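Local coordinates for putative uncharacterized protein TTHA1012 (Thermus thermophilus, PDB 2YZY) that is of unknown function but probably carries lipoproteins toward the outer membrane, as LolA does, at residues A[16-21]-A[153-158]; A[24-29]-A[175-180]; A[49-54]-A[70-75]; A[130-135]-A[145-150]. One frame throughout, in Å; residues are numbered along the deposited sequence.

Interaction 1. Residues A[16-21]-A[153-158]; sequences EKNLST and ADPRPL
Asn18, in the last turn of helix 7-18, carries the polar half of this contact with its side-chain amide. Its CG stands anti to the backbone N (chi1 -169°), which sends ND2 out to the turn that precedes strand 156-163. Both N-H bonds of ND2 are spent there: one reaches Asp154 OD1 at 2.8 Å and the other Pro155 O, also at 2.8 Å. Both acceptors lie close to the amide plane and both bonds are nearly straight, but the acceptors are met off their own planes: the amide approaches OD1 from above the carboxylate, the two planes being 89° apart, and Pro155 O from above its carbonyl plane. An alanine here would remove both bonds and would probably let the helix end and the turn drift apart. Asp154 OD1 also forms a salt bridge with Arg180, whose NH2 takes up Asn18 O as well, so one guanidinium ties together both partners. The contact fastens the end of the N-terminal helix to the antiparallel strands, consistent with a LolA-like fold, a helix on a curved sheet. Leu19, the first residue to leave helical geometry, supplies the apolar half: its CD1 meets Pro157 CD tip to tip at 4.1 Å, and the side chain crosses that of Arg156 obliquely, with CD1 4.2 Å from Arg156 CB. Ser20 OG then turns back to hydrogen-bond Lys17 O at 3.1 Å.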
loop_
_atom_site.group_PDB
_atom_site.type_symbol
_atom_site.label_atom_id
_atom_site.label_comp_id
_atom_site.label_asym_id
_atom_site.label_seq_id
_atom_site.Cartn_x
_atom_site.Cartn_y
_atom_site.Cartn_z
ATOM N N GLU A 16 -1.534 -4.363 12.694
ATOM C CA GLU A 16 -2.856 -4.832 12.296
ATOM C C GLU A 16 -3.928 -4.364 13.270
ATOM O O GLU A 16 -4.987 -3.887 12.859
ATOM C CB GLU A 16 -2.867 -6.359 12.200
ATOM C CG GLU A 16 -4.163 -6.928 11.642
ATOM C CD GLU A 16 -4.050 -8.400 11.294
ATOM O OE1 GLU A 16 -3.833 -9.218 12.213
ATOM O OE2 GLU A 16 -4.172 -8.739 10.098
ATOM N N LYS A 17 -3.652 -4.497 14.563
ATOM C CA LYS A 17 -4.609 -4.071 15.578
ATOM C C LYS A 17 -4.747 -2.552 15.604
ATOM O O LYS A 17 -5.844 -2.023 15.781
ATOM C CB LYS A 17 -4.176 -4.556 16.967
ATOM C CG LYS A 17 -4.614 -5.971 17.341
ATOM C CD LYS A 17 -3.808 -7.060 16.649
ATOM C CE LYS A 17 -4.293 -7.327 15.236
ATOM N NZ LYS A 17 -3.550 -8.462 14.625
ATOM N N ASN A 18 -3.630 -1.858 15.416
ATOM C CA ASN A 18 -3.610 -0.401 15.443
ATOM C C ASN A 18 -4.298 0.248 14.244
ATOM O O ASN A 18 -4.691 1.411 14.310
ATOM C CB ASN A 18 -2.161 0.092 15.542
ATOM C CG ASN A 18 -2.068 1.576 15.835
ATOM O OD1 ASN A 18 -2.698 2.077 16.767
ATOM N ND2 ASN A 18 -1.268 2.288 15.048
ATOM N N LEU A 19 -4.440 -0.501 13.154
ATOM C CA LEU A 19 -5.085 0.023 11.953
ATOM C C LEU A 19 -6.397 -0.699 11.662
ATOM O O LEU A 19 -6.732 -0.954 10.503
ATOM C CB LEU A 19 -4.153 -0.112 10.746
ATOM C CG LEU A 19 -2.861 0.709 10.790
ATOM C CD1 LEU A 19 -2.037 0.431 9.543
ATOM C CD2 LEU A 19 -3.200 2.189 10.893
ATOM N N SER A 20 -7.138 -1.019 12.719
ATOM C CA SER A 20 -8.412 -1.716 12.581
ATOM C C SER A 20 -9.572 -0.764 12.284
ATOM O O SER A 20 -10.677 -1.205 11.973
ATOM C CB SER A 20 -8.707 -2.520 13.852
ATOM O OG SER A 20 -8.782 -1.675 14.986
ATOM N N THR A 21 -9.319 0.538 12.386
ATOM C CA THR A 21 -10.338 1.547 12.103
ATOM C C THR A 21 -9.996 2.186 10.755
ATOM O O THR A 21 -8.869 2.064 10.278
ATOM C CB THR A 21 -10.384 2.635 13.198
ATOM O OG1 THR A 21 -9.077 3.189 13.381
ATOM C CG2 THR A 21 -10.877 2.042 14.517
ATOM N N ALA A 153 5.823 4.752 17.793
ATOM C CA ALA A 153 4.812 5.431 18.608
ATOM C C ALA A 153 3.369 5.145 18.198
ATOM O O ALA A 153 2.481 5.062 19.047
ATOM C CB ALA A 153 5.066 6.931 18.594
ATOM N N ASP A 154 3.141 5.010 16.898
ATOM C CA ASP A 154 1.813 4.730 16.363
ATOM C C ASP A 154 2.041 3.715 15.248
ATOM O O ASP A 154 2.095 4.069 14.071
ATOM C CB ASP A 154 1.188 6.022 15.821
ATOM C CG ASP A 154 -0.208 5.814 15.261
ATOM O OD1 ASP A 154 -0.969 5.006 15.831
ATOM O OD2 ASP A 154 -0.551 6.475 14.258
ATOM N N PRO A 155 2.187 2.431 15.617
ATOM C CA PRO A 155 2.429 1.305 14.709
ATOM C C PRO A 155 1.716 1.327 13.365
ATOM O O PRO A 155 0.528 1.021 13.270
ATOM C CB PRO A 155 2.040 0.098 15.553
ATOM C CG PRO A 155 2.477 0.519 16.916
ATOM C CD PRO A 155 1.968 1.940 16.992
ATOM N N ARG A 156 2.468 1.683 12.328
ATOM C CA ARG A 156 1.961 1.737 10.963
ATOM C C ARG A 156 3.169 1.812 10.034
ATOM O O ARG A 156 4.241 2.274 10.432
ATOM C CB ARG A 156 1.051 2.956 10.768
ATOM C CG ARG A 156 1.729 4.311 10.880
ATOM C CD ARG A 156 0.682 5.424 10.928
ATOM N NE ARG A 156 1.273 6.758 10.981
ATOM C CZ ARG A 156 1.861 7.367 9.953
ATOM N NH1 ARG A 156 1.940 6.765 8.774
ATOM N NH2 ARG A 156 2.374 8.582 10.107
ATOM N N PRO A 157 3.017 1.344 8.786
ATOM C CA PRO A 157 4.115 1.363 7.818
ATOM C C PRO A 157 4.485 2.765 7.359
ATOM O O PRO A 157 3.620 3.614 7.142
ATOM C CB PRO A 157 3.585 0.515 6.658
ATOM C CG PRO A 157 2.464 -0.292 7.272
ATOM C CD PRO A 157 1.832 0.683 8.215
ATOM N N LEU A 158 5.781 3.003 7.207
ATOM C CA LEU A 158 6.253 4.300 6.756
ATOM C C LEU A 158 6.999 4.196 5.438
ATOM O O LEU A 158 7.035 5.154 4.663
ATOM C CB LEU A 158 7.197 4.924 7.786
ATOM C CG LEU A 158 6.626 5.363 9.131
ATOM C CD1 LEU A 158 7.757 5.872 10.016
ATOM C CD2 LEU A 158 5.588 6.451 8.908
#

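Interaction 2. Residues A[24-29]-A[175-180]; sequences QATVQG and VVEFKR
A classic beta bulge interrupts the antiparallel pairing of strands 23-30 and 169-180, with Val176 and Glu177 both facing Thr26. Toward Lys179 the pairing is regular: Gln24 N to Lys179 O and Lys179 N to Gln24 O each measure 2.9 Å, nearly along the C=O axes. At the bulge Thr26 N bonds to Glu177 O from above its carbonyl plane, whereas Thr26 O takes Val176 N at 2.9 Å through a more bent bond (130° at the hydrogen). Thr26 and Glu177 lie side by side, pointing the same way. With OG1 beside the backbone N (chi1 -61°), the Thr26 hydroxyl donates to Glu177 OE1 at 2.8 Å on the anti lone pair, while Thr26 CG2 rests 3.7 Å from Val176 CG2. A valine here would remove this hydroxyl and would probably leave the Glu177 carboxylate less firmly placed. On the other face Ala25 CB packs 3.8 Å from Val175 CG1 and touches the edge of the Phe178 ring at CD1. The faces thus differ: on the Ala25 side the side chains meet through carbon, with Arg180 NH1 at the Phe178 ring edge; on the other a hydroxyl pins a carboxylate, probably helping it stay ionised.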
loop_
_atom_site.group_PDB
_atom_site.type_symbol
_atom_site.label_atom_id
_atom_site.label_comp_id
_atom_site.label_asym_id
_atom_site.label_seq_id
_atom_site.Cartn_x
_atom_site.Cartn_y
_atom_site.Cartn_z
ATOM N N GLN A 24 -6.622 6.639 5.765
ATOM C CA GLN A 24 -6.226 6.950 4.405
ATOM C C GLN A 24 -4.805 7.472 4.449
ATOM O O GLN A 24 -4.320 7.902 5.505
ATOM C CB GLN A 24 -7.191 7.958 3.754
ATOM C CG GLN A 24 -7.498 9.222 4.536
ATOM C CD GLN A 24 -8.687 9.978 3.944
ATOM O OE1 GLN A 24 -9.755 9.408 3.741
ATOM N NE2 GLN A 24 -8.502 11.260 3.669
ATOM N N ALA A 25 -4.123 7.405 3.313
ATOM C CA ALA A 25 -2.741 7.842 3.253
ATOM C C ALA A 25 -2.320 8.201 1.842
ATOM O O ALA A 25 -3.048 7.967 0.876
ATOM C CB ALA A 25 -1.832 6.738 3.790
ATOM N N THR A 26 -1.136 8.788 1.743
ATOM C CA THR A 26 -0.564 9.158 0.461
ATOM C C THR A 26 0.729 8.373 0.339
ATOM O O THR A 26 1.560 8.395 1.247
ATOM C CB THR A 26 -0.251 10.659 0.404
ATOM O OG1 THR A 26 -1.465 11.396 0.578
ATOM C CG2 THR A 26 0.392 11.029 -0.941
ATOM N N VAL A 27 0.888 7.667 -0.775
ATOM C CA VAL A 27 2.091 6.878 -1.009
ATOM C C VAL A 27 2.851 7.506 -2.167
ATOM O O VAL A 27 2.276 7.788 -3.218
ATOM C CB VAL A 27 1.747 5.406 -1.347
ATOM C CG1 VAL A 27 3.024 4.633 -1.660
ATOM C CG2 VAL A 27 1.024 4.750 -0.167
ATOM N N GLN A 28 4.141 7.741 -1.964
ATOM C CA GLN A 28 4.979 8.347 -2.987
ATOM C C GLN A 28 6.334 7.668 -3.020
ATOM O O GLN A 28 6.891 7.323 -1.982
ATOM C CB GLN A 28 5.161 9.839 -2.699
ATOM C CG GLN A 28 6.087 10.552 -3.673
ATOM C CD GLN A 28 6.213 12.033 -3.372
ATOM O OE1 GLN A 28 6.536 12.425 -2.250
ATOM N NE2 GLN A 28 5.964 12.865 -4.377
ATOM N N GLY A 29 6.868 7.472 -4.216
ATOM C CA GLY A 29 8.170 6.841 -4.313
ATOM C C GLY A 29 8.604 6.645 -5.744
ATOM O O GLY A 29 8.045 7.241 -6.665
ATOM N N VAL A 175 5.189 6.244 2.832
ATOM C CA VAL A 175 3.845 6.672 3.200
ATOM C C VAL A 175 4.111 8.085 3.719
ATOM O O VAL A 175 4.494 8.268 4.881
ATOM C CB VAL A 175 3.250 5.792 4.319
ATOM C CG1 VAL A 175 1.849 6.277 4.676
ATOM C CG2 VAL A 175 3.205 4.345 3.864
ATOM N N VAL A 176 3.931 9.078 2.848
ATOM C CA VAL A 176 4.217 10.471 3.191
ATOM C C VAL A 176 3.140 11.258 3.923
ATOM O O VAL A 176 3.427 12.302 4.504
ATOM C CB VAL A 176 4.646 11.261 1.935
ATOM C CG1 VAL A 176 5.936 10.672 1.372
ATOM C CG2 VAL A 176 3.552 11.212 0.887
ATOM N N GLU A 177 1.902 10.771 3.881
ATOM C CA GLU A 177 0.789 11.412 4.583
ATOM C C GLU A 177 -0.095 10.289 5.092
ATOM O O GLU A 177 -0.213 9.248 4.445
ATOM C CB GLU A 177 -0.019 12.331 3.657
ATOM C CG GLU A 177 0.794 13.494 3.090
ATOM C CD GLU A 177 -0.026 14.437 2.229
ATOM O OE1 GLU A 177 -0.797 13.958 1.373
ATOM O OE2 GLU A 177 0.115 15.666 2.399
ATOM N N PHE A 178 -0.701 10.499 6.254
ATOM C CA PHE A 178 -1.558 9.493 6.878
ATOM C C PHE A 178 -2.587 10.183 7.757
ATOM O O PHE A 178 -2.292 11.192 8.398
ATOM C CB PHE A 178 -0.722 8.550 7.750
ATOM C CG PHE A 178 -1.541 7.562 8.540
ATOM C CD1 PHE A 178 -1.964 6.368 7.966
ATOM C CD2 PHE A 178 -1.899 7.834 9.861
ATOM C CE1 PHE A 178 -2.733 5.452 8.693
ATOM C CE2 PHE A 178 -2.666 6.929 10.596
ATOM C CZ PHE A 178 -3.083 5.735 10.011
ATOM N N LYS A 179 -3.788 9.620 7.800
ATOM C CA LYS A 179 -4.854 10.189 8.607
ATOM C C LYS A 179 -5.922 9.156 8.924
ATOM O O LYS A 179 -6.348 8.406 8.046
ATOM C CB LYS A 179 -5.490 11.363 7.852
ATOM C CG LYS A 179 -6.835 11.825 8.387
ATOM C CD LYS A 179 -7.462 12.852 7.451
ATOM C CE LYS A 179 -8.861 13.240 7.905
ATOM N NZ LYS A 179 -8.862 13.811 9.277
ATOM N N ARG A 180 -6.333 9.093 10.186
ATOM C CA ARG A 180 -7.405 8.189 10.564
ATOM C C ARG A 180 -8.659 8.976 10.219
ATOM O O ARG A 180 -8.701 10.195 10.395
ATOM C CB ARG A 180 -7.364 7.863 12.060
ATOM C CG ARG A 180 -6.260 6.882 12.433
ATOM C CD ARG A 180 -6.501 6.267 13.802
ATOM N NE ARG A 180 -5.571 5.176 14.077
ATOM C CZ ARG A 180 -4.267 5.335 14.283
ATOM N NH1 ARG A 180 -3.729 6.546 14.251
ATOM N NH2 ARG A 180 -3.500 4.279 14.517
#

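Interaction 3. Residues A[49-54]-A[70-75]; sequences QARLFR and ITEKEV
Phe53 and Ile70 form an antiparallel hydrogen-bonded pair, with Phe53 N to Ile70 O at 3.0 Å and the straighter Ile70 N to Phe53 O at 2.7 Å, both donors in the carbonyl planes. The two side chains lie alongside each other; Phe53 CD2 meets Ile70 CD1 at 4.0 Å, and the Phe53 side chain also touches Val44 and Ala46 of strand 39-47. At the adjacent position, Leu52 before Phe53 and Thr71 after Ile70 also run side by side. Thr71 has OG1 in the crowded position between the backbone N and the carbonyl carbon (chi1 64°), which turns CG2 to Leu52 CD2 at 3.4 Å, tighter than a usual carbon contact. The same torsion lets Thr71 OG1 donate to Glu74 O at 2.8 Å, on a lone pair in the carbonyl plane; Glu74 O is gripped a second time by Thr71 N. Arg51 CD passes obliquely by Glu72 OE2 at 3.7 Å. The charges are near, but the oxygen stands well out of the guanidinium plane and no N-H points at it. A water donates to Ala50 O and accepts from Glu72 N, spanning the segments. In the antiparallel meander that runs from strand 39-47 to strand 75-79, Thr71 to Glu74 make the tight turn into the last strand, and Arg51, with positive phi (55°), and Leu52 form a G1 beta bulge against the first.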
loop_
_atom_site.group_PDB
_atom_site.type_symbol
_atom_site.label_atom_id
_atom_site.label_comp_id
_atom_site.label_asym_id
_atom_site.label_seq_id
_atom_site.Cartn_x
_atom_site.Cartn_y
_atom_site.Cartn_z
ATOM N N GLN A 49 -13.211 -2.921 8.737
ATOM C CA GLN A 49 -14.403 -3.655 9.145
ATOM C C GLN A 49 -15.216 -4.197 7.970
ATOM O O GLN A 49 -15.885 -5.226 8.094
ATOM C CB GLN A 49 -15.284 -2.772 10.032
ATOM C CG GLN A 49 -16.476 -3.496 10.632
ATOM C CD GLN A 49 -17.092 -2.737 11.790
ATOM O OE1 GLN A 49 -17.512 -1.589 11.645
ATOM N NE2 GLN A 49 -17.146 -3.378 12.954
ATOM N N ALA A 50 -15.153 -3.515 6.831
ATOM C CA ALA A 50 -15.887 -3.944 5.645
ATOM C C ALA A 50 -14.974 -4.682 4.669
ATOM O O ALA A 50 -15.405 -5.090 3.590
ATOM C CB ALA A 50 -16.515 -2.733 4.955
ATOM N N ARG A 51 -13.715 -4.858 5.061
ATOM C CA ARG A 51 -12.732 -5.527 4.217
ATOM C C ARG A 51 -12.651 -4.848 2.854
ATOM O O ARG A 51 -12.573 -5.513 1.822
ATOM C CB ARG A 51 -13.084 -7.009 4.036
ATOM C CG ARG A 51 -12.905 -7.855 5.287
ATOM C CD ARG A 51 -12.986 -9.340 4.949
ATOM N NE ARG A 51 -12.704 -10.192 6.102
ATOM C CZ ARG A 51 -13.482 -10.281 7.176
ATOM N NH1 ARG A 51 -14.597 -9.567 7.250
ATOM N NH2 ARG A 51 -13.144 -11.084 8.175
ATOM N N LEU A 52 -12.670 -3.520 2.865
ATOM C CA LEU A 52 -12.595 -2.725 1.644
ATOM C C LEU A 52 -11.308 -1.913 1.615
ATOM O O LEU A 52 -10.908 -1.332 2.619
ATOM C CB LEU A 52 -13.787 -1.773 1.545
ATOM C CG LEU A 52 -15.190 -2.343 1.353
ATOM C CD1 LEU A 52 -16.166 -1.184 1.170
ATOM C CD2 LEU A 52 -15.229 -3.258 0.137
ATOM N N PHE A 53 -10.680 -1.859 0.446
ATOM C CA PHE A 53 -9.427 -1.132 0.263
ATOM C C PHE A 53 -9.494 -0.469 -1.114
ATOM O O PHE A 53 -9.985 -1.071 -2.066
ATOM C CB PHE A 53 -8.268 -2.133 0.305
ATOM C CG PHE A 53 -6.914 -1.514 0.499
ATOM C CD1 PHE A 53 -6.562 -0.940 1.715
ATOM C CD2 PHE A 53 -5.964 -1.567 -0.519
ATOM C CE1 PHE A 53 -5.282 -0.433 1.919
ATOM C CE2 PHE A 53 -4.681 -1.064 -0.325
ATOM C CZ PHE A 53 -4.339 -0.498 0.895
ATOM N N ARG A 54 -9.018 0.769 -1.224
ATOM C CA ARG A 54 -9.036 1.464 -2.509
ATOM C C ARG A 54 -7.735 2.226 -2.702
ATOM O O ARG A 54 -7.249 2.871 -1.781
ATOM C CB ARG A 54 -10.221 2.443 -2.590
ATOM C CG ARG A 54 -10.371 3.162 -3.945
ATOM C CD ARG A 54 -11.608 4.059 -3.954
ATOM N NE ARG A 54 -11.749 4.848 -5.180
ATOM C CZ ARG A 54 -12.708 4.671 -6.085
ATOM N NH1 ARG A 54 -13.622 3.720 -5.924
ATOM N NH2 ARG A 54 -12.775 5.472 -7.141
ATOM N N ILE A 70 -10.386 -3.198 -3.725
ATOM C CA ILE A 70 -10.216 -4.576 -3.294
ATOM C C ILE A 70 -11.241 -4.936 -2.231
ATOM O O ILE A 70 -11.474 -4.179 -1.289
ATOM C CB ILE A 70 -8.798 -4.819 -2.727
ATOM C CG1 ILE A 70 -7.750 -4.464 -3.784
ATOM C CG2 ILE A 70 -8.642 -6.283 -2.318
ATOM C CD1 ILE A 70 -6.330 -4.496 -3.275
ATOM N N THR A 71 -11.868 -6.091 -2.410
ATOM C CA THR A 71 -12.853 -6.587 -1.462
ATOM C C THR A 71 -12.431 -8.011 -1.136
ATOM O O THR A 71 -11.473 -8.523 -1.715
ATOM C CB THR A 71 -14.271 -6.610 -2.064
ATOM O OG1 THR A 71 -14.316 -7.542 -3.153
ATOM C CG2 THR A 71 -14.656 -5.229 -2.571
ATOM N N GLU A 72 -13.128 -8.652 -0.206
ATOM C CA GLU A 72 -12.784 -10.019 0.150
ATOM C C GLU A 72 -13.097 -10.935 -1.028
ATOM O O GLU A 72 -12.418 -11.938 -1.247
ATOM C CB GLU A 72 -13.580 -10.479 1.373
ATOM C CG GLU A 72 -15.076 -10.614 1.128
ATOM C CD GLU A 72 -15.782 -11.372 2.236
ATOM O OE1 GLU A 72 -17.018 -11.540 2.151
ATOM O OE2 GLU A 72 -15.102 -11.804 3.192
ATOM N N LYS A 73 -14.122 -10.568 -1.792
ATOM C CA LYS A 73 -14.560 -11.363 -2.932
ATOM C C LYS A 73 -13.839 -11.087 -4.248
ATOM O O LYS A 73 -13.393 -12.019 -4.917
ATOM C CB LYS A 73 -16.066 -11.181 -3.141
ATOM C CG LYS A 73 -16.636 -11.994 -4.292
ATOM C CD LYS A 73 -18.125 -11.742 -4.464
ATOM C CE LYS A 73 -18.691 -12.567 -5.607
ATOM N NZ LYS A 73 -17.998 -12.276 -6.894
ATOM N N GLU A 74 -13.718 -9.820 -4.630
ATOM C CA GLU A 74 -13.064 -9.521 -5.896
ATOM C C GLU A 74 -12.259 -8.232 -5.930
ATOM O O GLU A 74 -12.257 -7.450 -4.979
ATOM C CB GLU A 74 -14.107 -9.507 -7.016
ATOM C CG GLU A 74 -15.071 -8.339 -6.971
ATOM C CD GLU A 74 -16.383 -8.645 -7.668
ATOM O OE1 GLU A 74 -16.366 -9.330 -8.714
ATOM O OE2 GLU A 74 -17.436 -8.193 -7.172
ATOM N N VAL A 75 -11.573 -8.031 -7.049
ATOM C CA VAL A 75 -10.740 -6.858 -7.258
ATOM C C VAL A 75 -11.183 -6.102 -8.503
ATOM O O VAL A 75 -11.426 -6.705 -9.546
ATOM C CB VAL A 75 -9.258 -7.265 -7.434
ATOM C CG1 VAL A 75 -8.419 -6.050 -7.805
ATOM C CG2 VAL A 75 -8.738 -7.899 -6.153
HETATM O O HOH W 1 -15.324 -7.042 1.303
#

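Interaction 4. Residues A[130-135]-A[145-150]; sequences AWKLVG and AMELYI. With MPD ((4S)-2-methyl-2,4-pentanediol), chain C.
Lys132 NZ is gripped three times: by O2 of a bound 2-methyl-2,4-pentanediol (MPD), probably from the crystallisation liquor, at 2.8 Å, by MPD O4 at 3.0 Å, and by Glu120 of strand 116-125 in a salt bridge. An extended chain, with CG anti to the backbone N (chi1 176°), carries the amine out alongside Tyr149, whose CE1 lies 3.5 Å from Lys132 CG. MPD O2 in turn donates a hydrogen bond to Glu147 OE2 at 2.6 Å, so the diol bridges a lysine and a carboxylate whose charged atoms do not touch directly. The other carboxylate oxygen, Glu147 OE1, receives Tyr149 OH at 2.6 Å from well above the carboxylate plane. Val134 CG1 lies against the MPD methyl CM. Beneath, six backbone hydrogen bonds join the strands of this hairpin, paired Trp131 with Ile150, Leu133 with Leu148 and Gly135 with Met146. The face bearing those pairs is apolar: the edge of the Trp131 ring, at CE3, meets Ile150 CG2 in plane at 3.8 Å, and Leu133 CD1 lies 4.1 Å from Leu148 CD2. Ile11 of helix 7-18 packs on Trp131, Leu133 and Ile150. The hairpin is therefore two-sided, apolar toward the helix and charged on its other face, where the nearby lysine and the hydroxyl of Tyr149, with the diol's in this crystal, would probably favour an ionised Glu147.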
loop_
_atom_site.group_PDB
_atom_site.type_symbol
_atom_site.label_atom_id
_atom_site.label_comp_id
_atom_site.label_asym_id
_atom_site.label_seq_id
_atom_site.Cartn_x
_atom_site.Cartn_y
_atom_site.Cartn_z
ATOM N N ALA A 130 11.506 4.445 14.430
ATOM C CA ALA A 130 10.826 3.378 13.718
ATOM C C ALA A 130 11.618 2.083 13.784
ATOM O O ALA A 130 12.832 2.092 14.006
ATOM C CB ALA A 130 10.626 3.778 12.263
ATOM N N TRP A 131 10.918 0.973 13.602
ATOM C CA TRP A 131 11.546 -0.338 13.583
ATOM C C TRP A 131 11.900 -0.625 12.133
ATOM O O TRP A 131 11.117 -0.320 11.230
ATOM C CB TRP A 131 10.577 -1.425 14.049
ATOM C CG TRP A 131 10.276 -1.432 15.507
ATOM C CD1 TRP A 131 11.152 -1.673 16.528
ATOM C CD2 TRP A 131 8.991 -1.252 16.113
ATOM N NE1 TRP A 131 10.489 -1.659 17.731
ATOM C CE2 TRP A 131 9.162 -1.404 17.507
ATOM C CE3 TRP A 131 7.710 -0.981 15.613
ATOM C CZ2 TRP A 131 8.098 -1.294 18.410
ATOM C CZ3 TRP A 131 6.650 -0.872 16.513
ATOM C CH2 TRP A 131 6.855 -1.029 17.897
ATOM N N LYS A 132 13.078 -1.194 11.907
ATOM C CA LYS A 132 13.490 -1.558 10.560
ATOM C C LYS A 132 13.425 -3.077 10.462
ATOM O O LYS A 132 14.177 -3.781 11.140
ATOM C CB LYS A 132 14.923 -1.100 10.260
ATOM C CG LYS A 132 15.426 -1.558 8.883
ATOM C CD LYS A 132 16.921 -1.298 8.697
ATOM C CE LYS A 132 17.411 -1.815 7.349
ATOM N NZ LYS A 132 18.903 -1.916 7.299
ATOM N N LEU A 133 12.508 -3.582 9.644
ATOM C CA LEU A 133 12.374 -5.018 9.455
ATOM C C LEU A 133 13.035 -5.377 8.133
ATOM O O LEU A 133 12.959 -4.621 7.165
ATOM C CB LEU A 133 10.898 -5.427 9.418
ATOM C CG LEU A 133 10.004 -5.035 10.598
ATOM C CD1 LEU A 133 8.598 -5.580 10.354
ATOM C CD2 LEU A 133 10.570 -5.585 11.895
ATOM N N VAL A 134 13.698 -6.526 8.094
ATOM C CA VAL A 134 14.368 -6.963 6.881
ATOM C C VAL A 134 14.030 -8.419 6.592
ATOM O O VAL A 134 13.791 -9.201 7.510
ATOM C CB VAL A 134 15.902 -6.797 7.000
ATOM C CG1 VAL A 134 16.250 -5.325 7.136
ATOM C CG2 VAL A 134 16.425 -7.566 8.202
ATOM N N GLY A 135 14.003 -8.774 5.314
ATOM C CA GLY A 135 13.689 -10.142 4.943
ATOM C C GLY A 135 14.157 -10.493 3.546
ATOM O O GLY A 135 14.170 -9.646 2.654
ATOM N N ALA A 145 15.398 -8.999 -1.651
ATOM C CA ALA A 145 15.139 -8.681 -0.254
ATOM C C ALA A 145 14.361 -7.382 -0.121
ATOM O O ALA A 145 14.222 -6.629 -1.085
ATOM C CB ALA A 145 16.457 -8.577 0.505
ATOM N N MET A 146 13.856 -7.124 1.078
ATOM C CA MET A 146 13.098 -5.908 1.315
ATOM C C MET A 146 13.317 -5.349 2.709
ATOM O O MET A 146 13.742 -6.055 3.627
ATOM C CB MET A 146 11.603 -6.163 1.111
ATOM C CG MET A 146 10.953 -6.971 2.222
ATOM S SD MET A 146 9.167 -7.136 2.015
ATOM C CE MET A 146 8.601 -5.553 2.597
ATOM N N GLU A 147 13.031 -4.060 2.840
ATOM C CA GLU A 147 13.132 -3.357 4.108
ATOM C C GLU A 147 11.737 -2.805 4.357
ATOM O O GLU A 147 11.117 -2.249 3.449
ATOM C CB GLU A 147 14.131 -2.199 4.012
ATOM C CG GLU A 147 15.550 -2.623 3.653
ATOM C CD GLU A 147 16.483 -1.445 3.432
ATOM O OE1 GLU A 147 16.012 -0.286 3.438
ATOM O OE2 GLU A 147 17.695 -1.678 3.243
ATOM N N LEU A 148 11.238 -2.979 5.575
ATOM C CA LEU A 148 9.925 -2.468 5.950
ATOM C C LEU A 148 10.117 -1.647 7.217
ATOM O O LEU A 148 10.597 -2.159 8.225
ATOM C CB LEU A 148 8.944 -3.617 6.217
ATOM C CG LEU A 148 7.556 -3.211 6.738
ATOM C CD1 LEU A 148 6.892 -2.247 5.760
ATOM C CD2 LEU A 148 6.688 -4.449 6.925
ATOM N N TYR A 149 9.755 -0.371 7.153
ATOM C CA TYR A 149 9.900 0.531 8.291
ATOM C C TYR A 149 8.552 0.792 8.944
ATOM O O TYR A 149 7.593 1.194 8.276
ATOM C CB TYR A 149 10.536 1.839 7.819
ATOM C CG TYR A 149 11.927 1.642 7.263
ATOM C CD1 TYR A 149 13.046 1.710 8.092
ATOM C CD2 TYR A 149 12.124 1.346 5.916
ATOM C CE1 TYR A 149 14.329 1.489 7.590
ATOM C CE2 TYR A 149 13.401 1.121 5.404
ATOM C CZ TYR A 149 14.498 1.195 6.250
ATOM O OH TYR A 149 15.762 0.974 5.753
ATOM N N ILE A 150 8.491 0.556 10.253
ATOM C CA ILE A 150 7.267 0.725 11.031
ATOM C C ILE A 150 7.437 1.760 12.139
ATOM O O ILE A 150 8.332 1.638 12.981
ATOM C CB ILE A 150 6.852 -0.614 11.693
ATOM C CG1 ILE A 150 6.726 -1.715 10.632
ATOM C CG2 ILE A 150 5.551 -0.432 12.475
ATOM C CD1 ILE A 150 5.670 -1.447 9.561
HETATM C C1 MPD C . 20.450 -4.118 3.003
HETATM C C2 MPD C . 19.577 -4.489 4.207
HETATM O O2 MPD C . 19.071 -3.300 4.818
HETATM C CM MPD C . 18.415 -5.364 3.743
HETATM C C3 MPD C . 20.411 -5.262 5.232
HETATM C C4 MPD C . 21.653 -4.753 5.970
HETATM O O4 MPD C . 21.273 -3.763 6.930
HETATM C C5 MPD C . 22.346 -5.919 6.675
#

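Overall arrangement
From the N terminus, helix 7-18 opens interaction 1 and strand 23-30 opens interaction 2. Interaction 3 opens and closes first, within the 39-79 meander; interaction 4 follows in series as the 128-151 hairpin, about 26 Å away between centres and across the chain's centre. Segment 153-158 then closes interaction 1, and 175-180 closes interaction 2, so these two long loops cross, and each encloses interactions 3 and 4. Strand 156-163 lies between strands 145-151 and 169-180: Leu158 pairs with Tyr149 of interaction 4 and Val175 of interaction 2. Interaction 2, pairing strand 23-30 with 169-180, joins early strands to late ones; interaction 1 secures the end of helix 7-18 to the chain entering strand 156-163.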